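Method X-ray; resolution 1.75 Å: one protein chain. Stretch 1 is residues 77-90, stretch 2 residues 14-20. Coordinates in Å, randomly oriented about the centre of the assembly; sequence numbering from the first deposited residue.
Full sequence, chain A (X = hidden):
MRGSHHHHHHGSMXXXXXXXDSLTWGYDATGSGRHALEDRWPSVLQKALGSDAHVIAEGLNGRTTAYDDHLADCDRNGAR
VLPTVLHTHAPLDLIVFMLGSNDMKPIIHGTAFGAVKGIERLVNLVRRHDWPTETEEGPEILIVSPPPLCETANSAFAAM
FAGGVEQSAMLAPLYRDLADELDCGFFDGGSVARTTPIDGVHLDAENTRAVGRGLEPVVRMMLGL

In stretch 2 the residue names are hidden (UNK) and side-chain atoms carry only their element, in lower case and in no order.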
# COMPACT_ATOMS: atom_id res chain seq x y z
N ASN A 77 10.93 -1.57 6.33
CA ASN A 77 11.64 -1.23 5.09
C ASN A 77 12.27 0.17 5.22
O ASN A 77 11.61 1.17 5.37
CB ASN A 77 10.61 -1.24 3.92
CG ASN A 77 11.22 -1.05 2.55
OD1 ASN A 77 10.76 -1.78 1.55
ND2 ASN A 77 12.10 -0.11 2.40
N GLY A 78 13.61 0.19 5.24
CA GLY A 78 14.26 1.45 5.54
C GLY A 78 13.96 2.50 4.51
O GLY A 78 13.79 3.65 4.85
N ALA A 79 13.86 2.11 3.26
CA ALA A 79 13.66 3.06 2.20
C ALA A 79 12.25 3.62 2.19
O ALA A 79 12.05 4.80 1.91
CB ALA A 79 13.97 2.41 0.87
N ARG A 80 11.24 2.82 2.48
CA ARG A 80 9.86 3.31 2.50
C ARG A 80 9.62 4.34 3.59
O ARG A 80 8.90 5.30 3.40
CB ARG A 80 8.84 2.15 2.61
CG ARG A 80 7.39 2.70 2.52
CD ARG A 80 6.48 1.49 2.08
NE ARG A 80 6.75 0.32 2.92
CZ ARG A 80 7.00 -0.88 2.52
NH1 ARG A 80 6.92 -1.19 1.18
NH2 ARG A 80 7.25 -1.82 3.44
N VAL A 81 10.25 4.13 4.75
CA VAL A 81 10.14 4.95 5.92
C VAL A 81 10.98 6.22 5.85
O VAL A 81 10.64 7.27 6.44
CB VAL A 81 10.31 4.15 7.19
CG1 VAL A 81 10.37 5.05 8.44
CG2 VAL A 81 9.19 3.10 7.28
N LEU A 82 12.09 6.16 5.16
CA LEU A 82 13.07 7.24 5.36
C LEU A 82 12.57 8.64 4.99
O LEU A 82 12.77 9.56 5.75
CB LEU A 82 14.34 6.94 4.57
CG LEU A 82 15.44 8.00 4.61
CD1 LEU A 82 15.96 8.18 6.03
CD2 LEU A 82 16.57 7.64 3.66
N PRO A 83 11.81 8.81 3.84
CA PRO A 83 11.32 10.16 3.55
C PRO A 83 10.56 10.82 4.68
O PRO A 83 10.76 12.00 4.94
CB PRO A 83 10.47 9.97 2.30
CG PRO A 83 11.05 8.78 1.62
CD PRO A 83 11.41 7.85 2.80
N THR A 84 9.69 10.09 5.36
CA THR A 84 8.93 10.59 6.48
C THR A 84 9.84 10.98 7.64
O THR A 84 9.65 12.07 8.24
CB THR A 84 7.95 9.55 6.96
OG1 THR A 84 7.04 9.28 5.85
CG2 THR A 84 7.16 10.01 8.18
N VAL A 85 10.90 10.21 7.88
CA VAL A 85 11.91 10.55 8.91
C VAL A 85 12.72 11.79 8.55
O VAL A 85 12.89 12.73 9.36
CB VAL A 85 12.76 9.33 9.18
CG1 VAL A 85 13.85 9.62 10.24
CG2 VAL A 85 11.83 8.23 9.74
N LEU A 86 13.13 11.88 7.29
CA LEU A 86 13.89 13.07 6.83
C LEU A 86 13.03 14.33 7.01
O LEU A 86 13.45 15.39 7.47
CB LEU A 86 14.25 12.90 5.39
CG LEU A 86 15.29 11.85 5.03
CD1 LEU A 86 15.44 11.69 3.52
CD2 LEU A 86 16.71 12.03 5.69
N HIS A 87 11.78 14.20 6.65
CA HIS A 87 10.89 15.31 6.66
C HIS A 87 10.58 15.80 8.07
O HIS A 87 10.44 16.99 8.28
CB HIS A 87 9.57 14.97 5.90
CG HIS A 87 8.98 16.14 5.15
ND1 HIS A 87 9.48 16.60 3.93
CD2 HIS A 87 7.87 16.85 5.42
CE1 HIS A 87 8.71 17.60 3.52
NE2 HIS A 87 7.73 17.77 4.38
N THR A 88 10.44 14.88 9.00
CA THR A 88 10.19 15.17 10.39
C THR A 88 11.36 15.93 11.02
O THR A 88 11.19 16.74 11.95
CB THR A 88 10.09 13.81 11.14
OG1 THR A 88 8.90 13.12 10.65
CG2 THR A 88 9.95 14.06 12.64
N HIS A 89 12.56 15.64 10.59
CA HIS A 89 13.74 16.15 11.33
C HIS A 89 14.51 17.24 10.58
O HIS A 89 15.51 17.77 11.13
CB HIS A 89 14.64 14.97 11.74
CG HIS A 89 14.00 14.06 12.74
ND1 HIS A 89 13.51 14.50 13.95
CD2 HIS A 89 13.68 12.73 12.66
CE1 HIS A 89 12.94 13.48 14.58
NE2 HIS A 89 13.02 12.40 13.81
N ALA A 90 14.10 17.51 9.33
CA ALA A 90 14.72 18.53 8.50
C ALA A 90 14.66 19.89 9.22
O ALA A 90 13.71 20.22 9.88
CB ALA A 90 14.01 18.63 7.15
N UNK A 14 24.52 22.16 14.54
CA UNK A 14 24.40 21.18 13.47
C UNK A 14 23.38 20.10 13.92
O UNK A 14 23.31 19.77 15.10
c UNK A 14 25.71 20.49 13.24
n UNK A 14 28.16 23.44 10.10
c UNK A 14 27.96 23.17 11.54
c UNK A 14 26.91 21.39 12.94
c UNK A 14 26.77 22.17 11.65
N UNK A 15 22.63 19.55 12.98
CA UNK A 15 21.70 18.50 13.35
C UNK A 15 22.14 17.25 12.63
O UNK A 15 22.53 17.29 11.43
c UNK A 15 20.28 18.82 12.93
c UNK A 15 19.28 17.63 13.42
o UNK A 15 19.88 20.06 13.58
N UNK A 16 22.15 16.15 13.37
CA UNK A 16 22.64 14.88 12.85
C UNK A 16 21.54 13.84 13.04
O UNK A 16 21.08 13.65 14.17
c UNK A 16 25.01 15.39 13.70
c UNK A 16 24.38 13.03 13.12
c UNK A 16 23.85 14.34 13.66
N UNK A 17 21.14 13.18 11.96
CA UNK A 17 20.19 12.05 12.04
C UNK A 17 20.94 10.75 11.96
O UNK A 17 21.73 10.52 11.02
c UNK A 17 17.50 11.05 9.39
c UNK A 17 18.16 10.90 10.76
c UNK A 17 17.18 10.87 11.92
c UNK A 17 19.13 12.11 10.92
N UNK A 18 20.63 9.87 12.91
CA UNK A 18 21.21 8.54 12.98
C UNK A 18 20.14 7.50 12.65
O UNK A 18 19.20 7.30 13.42
c UNK A 18 21.76 8.21 14.32
s UNK A 18 23.03 9.42 14.88
N UNK A 19 20.24 6.96 11.46
CA UNK A 19 19.22 6.03 10.91
C UNK A 19 19.71 4.66 10.88
O UNK A 19 20.64 4.29 10.12
c UNK A 19 17.52 5.06 7.87
c UNK A 19 17.52 5.93 8.94
c UNK A 19 15.08 5.83 8.96
c UNK A 19 15.10 4.96 7.89
c UNK A 19 16.29 6.27 9.51
c UNK A 19 16.30 4.52 7.36
c UNK A 19 18.82 6.51 9.51
o UNK A 19 13.89 4.53 7.39
N UNK A 20 19.11 3.80 11.72
CA UNK A 20 19.60 2.44 11.81
C UNK A 20 18.58 1.44 12.35
O UNK A 20 17.36 1.68 12.26
O HOH W 1 16.78 20.18 12.27

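Position 14 opens the strand with four side-chain carbons in a row ending in a nitrogen. The chain touches nothing on the helix and its nitrogen is hydrogen-bonded elsewhere in the structure; an unbranched chain of this length ending in an amine is lysine, Lys14.

At position 15 the first side-chain carbon carries one oxygen and one carbon, and the CA-to-CB bond points toward the helix. The branch carbon lies 4.4 Å from the backbone atom O of His89. A beta-branched side chain with one hydroxyl is threonine, Thr15. A water links the same two residues: it donates to His89 O at 3.0 Å and accepts a weak bond from Thr15 OG1 at 3.4 Å.

Position 16 has three carbons, one carrying the other two, and makes no contact with the helix. This compact fork is valine, Val16.

Position 17 again points toward the helix. Its four carbons fork at the second, and the two end carbons lie among Val85, Leu86 and His89. One is 3.9 Å from Val85 CG1 and 4.0 Å from His89 CD2; the other is 3.9 Å from Leu86 CD2 and also reaches Val85 CG1 at 4.0 Å. The fork identifies leucine, Leu17, and these end carbons are its CD1 and CD2, respectively. The t, p rotamer thus fits the fork among three helical side chains.

Position 18, one carbon followed by a sulfur, is out of reach of the helix. It is cysteine, Cys18.

Position 19 carries one carbon, then a six-carbon ring bearing an oxygen, and is directed toward the helix. That oxygen lies 2.7 Å from Gly78 O. The residue is tyrosine, Tyr19, whose OH donates a hydrogen bond to this carbonyl near the ring plane. Leu82 CD1 sits over one ring face, 3.7 Å from the centroid and 4° off the normal, a CH-pi contact, while Val85 CG2 approaches Tyr19 CE1 to 4.1 Å.

Position 20 has no side-chain atoms and is untouched by the helix; it is glycine, Gly20.

The contact follows the strand's alternation: Thr15, Leu17 and Tyr19 face the helix, and the residues between them do not reach it. Helix and strand run nearly antiparallel, at 158°, so Tyr19 meets the beginning of the helix and Thr15 its end. Their axes stay 10.3 Å apart at closest approach, a gap bridged mainly by apolar side chains. Leu17 and Tyr19 account for most of the strand's covered surface. At Gly78 the carbonyl also accepts a weak backbone bond from Leu82 N, so the tyrosine hydroxyl adds a second donor and anchors the aromatic end of an otherwise largely apolar packing.

Stretch 2 14-20: KTVLCYG
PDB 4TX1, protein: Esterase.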